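Local coordinates for glycosyl hydrolase 25 (Streptococcus pneumoniae, PDB 4FF5), which probably hydrolyses glycosidic bonds of cell-wall peptidoglycan, as family 25 glycosyl hydrolases do, and takes part in host-cell invasion by the pneumococcus, at residues D157-M160 and S161-E165; A135-V138 and F139-A143; A238-D241 and H242-I246. One frame throughout, in Å; residues are numbered along the deposited sequence.

Interaction 1: D157-M160 and S161-E165; sequences DKTM and SNMNE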
# COMPACT_ATOMS: atom_id res chain seq x y z
N ASP A 157 2.96 -12.02 -7.81
CA ASP A 157 3.25 -13.28 -8.48
C ASP A 157 2.11 -14.27 -8.49
O ASP A 157 1.17 -14.18 -7.69
CB ASP A 157 4.57 -13.89 -8.02
CG ASP A 157 4.77 -13.75 -6.57
OD1 ASP A 157 5.90 -13.35 -6.19
OD2 ASP A 157 3.79 -13.99 -5.83
N LYS A 158 2.20 -15.17 -9.46
CA LYS A 158 1.11 -16.09 -9.74
C LYS A 158 1.18 -17.21 -8.73
O LYS A 158 2.09 -18.05 -8.78
CB LYS A 158 1.22 -16.64 -11.16
CG LYS A 158 -0.02 -17.43 -11.56
CD LYS A 158 0.22 -18.33 -12.75
CE LYS A 158 0.52 -19.75 -12.32
NZ LYS A 158 0.63 -20.65 -13.51
N THR A 159 0.22 -17.23 -7.80
CA THR A 159 0.22 -18.24 -6.73
C THR A 159 -0.95 -19.20 -6.89
O THR A 159 -1.09 -20.14 -6.10
CB THR A 159 0.17 -17.57 -5.34
OG1 THR A 159 -0.94 -16.65 -5.30
CG2 THR A 159 1.44 -16.84 -5.06
N MET A 160 -1.77 -18.93 -7.90
CA MET A 160 -2.95 -19.73 -8.26
C MET A 160 -3.04 -19.74 -9.78
O MET A 160 -2.72 -18.73 -10.41
CB MET A 160 -4.24 -19.09 -7.72
CG MET A 160 -4.66 -19.60 -6.37
SD MET A 160 -6.13 -18.80 -5.70
CE MET A 160 -7.45 -19.47 -6.69
N SER A 161 -3.49 -20.86 -10.36
CA SER A 161 -3.56 -21.02 -11.82
C SER A 161 -4.34 -19.90 -12.50
O SER A 161 -3.90 -19.36 -13.53
CB SER A 161 -4.18 -22.37 -12.19
OG SER A 161 -3.36 -23.42 -11.75
N ASN A 162 -5.50 -19.57 -11.93
CA ASN A 162 -6.27 -18.42 -12.37
C ASN A 162 -6.07 -17.34 -11.30
O ASN A 162 -6.86 -17.22 -10.34
CB ASN A 162 -7.76 -18.77 -12.57
CG ASN A 162 -8.54 -17.70 -13.32
OD1 ASN A 162 -9.37 -18.01 -14.21
ND2 ASN A 162 -8.33 -16.45 -12.98
N MET A 163 -4.99 -16.58 -11.45
CA MET A 163 -4.67 -15.54 -10.50
C MET A 163 -5.77 -14.47 -10.45
O MET A 163 -6.03 -13.92 -9.38
CB MET A 163 -3.28 -14.93 -10.80
CG MET A 163 -2.64 -14.23 -9.62
SD MET A 163 -2.53 -15.25 -8.13
CE MET A 163 -2.14 -13.91 -6.99
N ASN A 164 -6.42 -14.18 -11.58
CA ASN A 164 -7.50 -13.19 -11.60
C ASN A 164 -8.64 -13.58 -10.65
O ASN A 164 -9.14 -12.75 -9.89
CB ASN A 164 -8.06 -12.97 -13.02
CG ASN A 164 -9.07 -11.83 -13.08
OD1 ASN A 164 -8.89 -10.80 -12.43
ND2 ASN A 164 -10.12 -12.00 -13.88
N GLU A 165 -8.99 -14.86 -10.67
CA GLU A 165 -10.03 -15.41 -9.78
C GLU A 165 -9.60 -15.35 -8.30
O GLU A 165 -10.39 -14.94 -7.44
CB GLU A 165 -10.37 -16.84 -10.16
CG GLU A 165 -11.31 -16.95 -11.34
O HOH W 1 -1.88 -20.73 -14.89
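Met163, in the first turn of helix 163-177, reaches back with its thioether to the loop that leads into the helix. The one direct hydrogen bond between the two segments is weak but nearly straight: Thr159 N donates to Met163 SD over 3.4 Å, with an angle of 168° at the hydrogen. CG of Met163 lies anti to the backbone N (chi1 -159°), and the bend at chi2 (53°) brings the sulfur round to this amide.

Van der Waals contacts gather about the same side chain. Its methyl, CE, rests 3.4 Å from Asp157 O and is equally near the hydroxyl of Thr159. Further back, Met163 CB and Lys158 CG approach to 4.2 Å, the two chains crossing at a slant, and Met160 CB lies at a similar distance from the sulfur. Met132 of helix 129-143 touches Thr159, Met160 and Met163, and Ile196 also packs on Met163. The Thr159 hydroxyl has its polar partner in Gly126 O, to which it is hydrogen-bonded.

A water-mediated link forms the third kind of contact. Lys158 NZ donates to a water at 2.9 Å, and this water donates in turn to Ser161 O at 2.8 Å. The lysine chain, bent at chi3, reaches through this water to the segment just ahead of the helix, where Asn162 occupies the N-cap position.

A buried methionine therefore offers both an apolar surface and a soft, weak acceptor: its sulfur meets a loop N-H while its methyl packs against oxygen atoms, and the solvent-exposed lysine makes its link through water.

Interaction 2: A135-V138 and F139-A143; sequences AAEV and FYNAA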
# COMPACT_ATOMS: atom_id res chain seq x y z
N ALA A 135 -6.39 -15.27 4.32
CA ALA A 135 -5.47 -14.14 4.32
C ALA A 135 -6.19 -12.79 4.40
O ALA A 135 -5.78 -11.91 5.15
CB ALA A 135 -4.54 -14.21 3.11
N ALA A 136 -7.27 -12.64 3.62
CA ALA A 136 -8.11 -11.44 3.66
C ALA A 136 -8.68 -11.21 5.05
O ALA A 136 -8.76 -10.09 5.51
CB ALA A 136 -9.23 -11.52 2.63
N GLU A 137 -9.09 -12.29 5.72
CA GLU A 137 -9.65 -12.13 7.07
C GLU A 137 -8.58 -11.75 8.10
O GLU A 137 -8.80 -10.83 8.90
CB GLU A 137 -10.44 -13.38 7.49
CG GLU A 137 -11.10 -13.20 8.85
CD GLU A 137 -12.22 -14.18 9.11
OE1 GLU A 137 -12.40 -15.12 8.30
OE2 GLU A 137 -12.94 -13.99 10.12
N VAL A 138 -7.44 -12.44 8.07
CA VAL A 138 -6.29 -12.13 8.93
C VAL A 138 -5.86 -10.66 8.78
O VAL A 138 -5.50 -9.98 9.77
CB VAL A 138 -5.11 -13.08 8.62
CG1 VAL A 138 -3.83 -12.67 9.36
CG2 VAL A 138 -5.47 -14.52 8.96
N PHE A 139 -5.89 -10.19 7.53
CA PHE A 139 -5.45 -8.84 7.13
C PHE A 139 -6.45 -7.83 7.65
O PHE A 139 -6.08 -6.88 8.31
CB PHE A 139 -5.36 -8.81 5.61
CG PHE A 139 -5.15 -7.45 4.99
CD1 PHE A 139 -4.18 -6.55 5.49
CD2 PHE A 139 -5.82 -7.11 3.81
CE1 PHE A 139 -3.97 -5.32 4.87
CE2 PHE A 139 -5.59 -5.89 3.18
CZ PHE A 139 -4.65 -5.00 3.70
N TYR A 140 -7.73 -8.06 7.36
CA TYR A 140 -8.76 -7.17 7.83
C TYR A 140 -8.79 -7.05 9.36
O TYR A 140 -8.88 -5.94 9.88
CB TYR A 140 -10.14 -7.55 7.30
CG TYR A 140 -11.18 -6.51 7.58
CD1 TYR A 140 -12.03 -6.63 8.69
CD2 TYR A 140 -11.30 -5.38 6.77
CE1 TYR A 140 -12.99 -5.66 8.96
CE2 TYR A 140 -12.24 -4.41 7.03
CZ TYR A 140 -13.09 -4.56 8.12
OH TYR A 140 -14.02 -3.61 8.38
N ASN A 141 -8.72 -8.18 10.05
CA ASN A 141 -8.81 -8.17 11.52
C ASN A 141 -7.62 -7.51 12.17
O ASN A 141 -7.76 -6.90 13.23
CB ASN A 141 -9.05 -9.58 12.06
CG ASN A 141 -10.40 -10.15 11.66
OD1 ASN A 141 -11.30 -9.41 11.23
ND2 ASN A 141 -10.55 -11.47 11.77
N ALA A 142 -6.46 -7.58 11.53
CA ALA A 142 -5.28 -6.93 12.09
C ALA A 142 -5.27 -5.41 11.84
O ALA A 142 -4.84 -4.64 12.67
CB ALA A 142 -4.01 -7.60 11.57
N ALA A 143 -5.78 -4.99 10.69
CA ALA A 143 -5.65 -3.61 10.27
C ALA A 143 -6.84 -2.75 10.67
O ALA A 143 -6.66 -1.57 10.95
CB ALA A 143 -5.46 -3.55 8.75
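Phe139 and Ala135 meet one helical turn apart, where Phe139 N donates to Ala135 O at 2.9 Å and CB of the same phenylalanine comes within 3.2 Å of that oxygen. This is the tightly packed side of helix 129-143. With CG anti to its backbone N (chi1 170°), Phe139 carries its ring away from residues 135-138 and against Val82, Val120 and Ala122 of strands 77-84 and 118-123. The next residue, Tyr140, donates its N-H to Ala136 O at 2.9 Å, and its side chain packs on Leu174 and Leu177 of helix 163-177, while its ring also meets that of Tyr151. Ala135 and Ala136 both touch Phe170 of the same neighbouring helix. Nearer the end of the helix, Ala142 N is hydrogen-bonded to Val138 O at 3.1 Å, with an angle of 141° at the hydrogen; both side chains touch Ile100, and they also meet Val82 and His83 respectively.

The other side is looser. Backbone bonding continues regularly, Asn141 N giving a hydrogen bond to Glu137 O at 2.9 Å, but the Glu137 and Asn141 side chains do not pair through their polar ends. Asn141 ND2 lies beside Glu137 CG at 3.4 Å, whereas it is 3.8 Å from the carboxylate oxygen OE2, and the carboxylate and amide planes are turned 77° apart. Asn141 is solvent-exposed and Glu137 partly so.

The i to i+4 ladder, with small and aromatic residues inward and polar ones outward, is that of an amphipathic helix linking parallel strands 118-123 and 151-155 in a beta-alpha-beta crossover of the TIM fold.

Interaction 3: A238-D241 and H242-I246; sequences AGFD and HDLDI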
# COMPACT_ATOMS: atom_id res chain seq x y z
N ALA A 238 14.54 12.20 4.54
CA ALA A 238 15.07 12.60 5.84
C ALA A 238 14.26 12.00 6.99
O ALA A 238 13.04 12.11 7.02
CB ALA A 238 15.11 14.13 5.94
N GLY A 239 14.95 11.37 7.94
CA GLY A 239 14.30 10.69 9.06
C GLY A 239 14.51 9.18 9.01
O GLY A 239 14.14 8.47 9.95
N PHE A 240 15.11 8.71 7.91
CA PHE A 240 15.41 7.28 7.71
C PHE A 240 16.60 7.14 6.77
O PHE A 240 16.64 7.76 5.71
CB PHE A 240 14.16 6.53 7.16
CG PHE A 240 14.33 5.03 7.02
CD1 PHE A 240 14.68 4.23 8.11
CD2 PHE A 240 14.09 4.40 5.80
CE1 PHE A 240 14.85 2.86 7.97
CE2 PHE A 240 14.24 3.03 5.66
CZ PHE A 240 14.61 2.25 6.75
N ASP A 241 17.57 6.32 7.16
CA ASP A 241 18.84 6.22 6.44
C ASP A 241 18.83 5.27 5.23
O ASP A 241 19.69 5.38 4.35
CB ASP A 241 19.96 5.78 7.39
CG ASP A 241 20.32 6.84 8.43
OD1 ASP A 241 19.91 8.02 8.31
OD2 ASP A 241 21.02 6.48 9.39
N HIS A 242 17.87 4.35 5.19
CA HIS A 242 17.90 3.29 4.18
C HIS A 242 16.89 3.51 3.09
O HIS A 242 16.11 4.46 3.15
CB HIS A 242 17.69 1.93 4.85
CG HIS A 242 18.48 1.78 6.12
ND1 HIS A 242 19.83 1.77 6.13
CD2 HIS A 242 18.07 1.68 7.45
CE1 HIS A 242 20.27 1.66 7.40
NE2 HIS A 242 19.19 1.60 8.21
N ASP A 243 16.91 2.62 2.10
CA ASP A 243 16.05 2.68 0.91
C ASP A 243 14.56 2.67 1.25
O ASP A 243 14.11 1.90 2.11
CB ASP A 243 16.35 1.50 -0.02
CG ASP A 243 17.65 1.67 -0.77
OD1 ASP A 243 18.23 2.76 -0.73
OD2 ASP A 243 18.10 0.70 -1.40
N LEU A 244 13.79 3.52 0.55
CA LEU A 244 12.34 3.55 0.72
C LEU A 244 11.61 3.50 -0.61
O LEU A 244 12.01 4.13 -1.60
CB LEU A 244 11.90 4.83 1.44
CG LEU A 244 12.02 4.93 2.96
CD1 LEU A 244 11.68 6.34 3.41
CD2 LEU A 244 11.12 3.89 3.61
N ASP A 245 10.50 2.76 -0.62
CA ASP A 245 9.56 2.83 -1.72
C ASP A 245 8.88 4.18 -1.69
O ASP A 245 8.26 4.54 -0.68
CB ASP A 245 8.46 1.78 -1.56
CG ASP A 245 8.93 0.34 -1.78
OD1 ASP A 245 8.14 -0.59 -1.47
OD2 ASP A 245 10.07 0.12 -2.25
N ILE A 246 8.93 4.91 -2.82
CA ILE A 246 8.27 6.21 -2.92
C ILE A 246 7.24 6.20 -4.03
O ILE A 246 7.44 5.59 -5.09
CB ILE A 246 9.24 7.40 -3.17
CG1 ILE A 246 10.51 7.27 -2.33
CG2 ILE A 246 8.50 8.72 -2.93
CD1 ILE A 246 10.29 7.30 -0.84
O HOH W 2 15.06 7.11 3.45
O HOH W 3 21.24 2.40 3.83
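Phe240 and His242 form an offset edge-to-face aromatic pair in the loop that enters strand 244-249, the eighth strand of this TIM fold. The edge of the imidazole turns toward the face of the phenyl ring, with centroids 5.1 Å apart and planes at 83°; His242 CD2 is 3.5 Å from Phe240 CE1. On the phenyl side, His242 N sits over the ring centre, 3.8 Å above its plane, and this buried amide nitrogen has no hydrogen-bond partner in the model. Leu244 comes to the ring edge, its CG 3.6 Å from Phe240 CD2.

Torsions and neighbours set up this first shell. CG of Phe240 is anti to the backbone N (chi1 -176°), which directs the ring to the residues that follow, and Ile66 also packs on it. The methylene of Asp241 lies over the imidazole face in a CH-pi contact. Leu244 touches Leu57 of strand 54-57, where the sheet closes on itself. Farther out, Lys236 NZ is hydrogen-bonded to Asp241 O, and Gly239 pairs through its backbone with Asn67. A water in the plane of the imidazole lies 2.8 Å from His242 ND1.

In the fold
Along the chain the order is interaction 2, interaction 1, interaction 3. The first two are neighbours in sequence and in space: helix 129-143 carries interaction 2, strand 151-155 follows, and interaction 1 forms the entry to helix 163-177, which packs against helix 129-143. Their centres are about 20 Å apart, their nearest atoms about 9 Å. Interaction 3 lies across the chain's centre from both, about 32 Å from interaction 1 and 27 Å from interaction 2 between centres, at the start of strand 244-249, which pairs with strands 228-232 and 54-57. The three thus sample a helix, a strand-to-helix loop and the closing strand of one TIM fold.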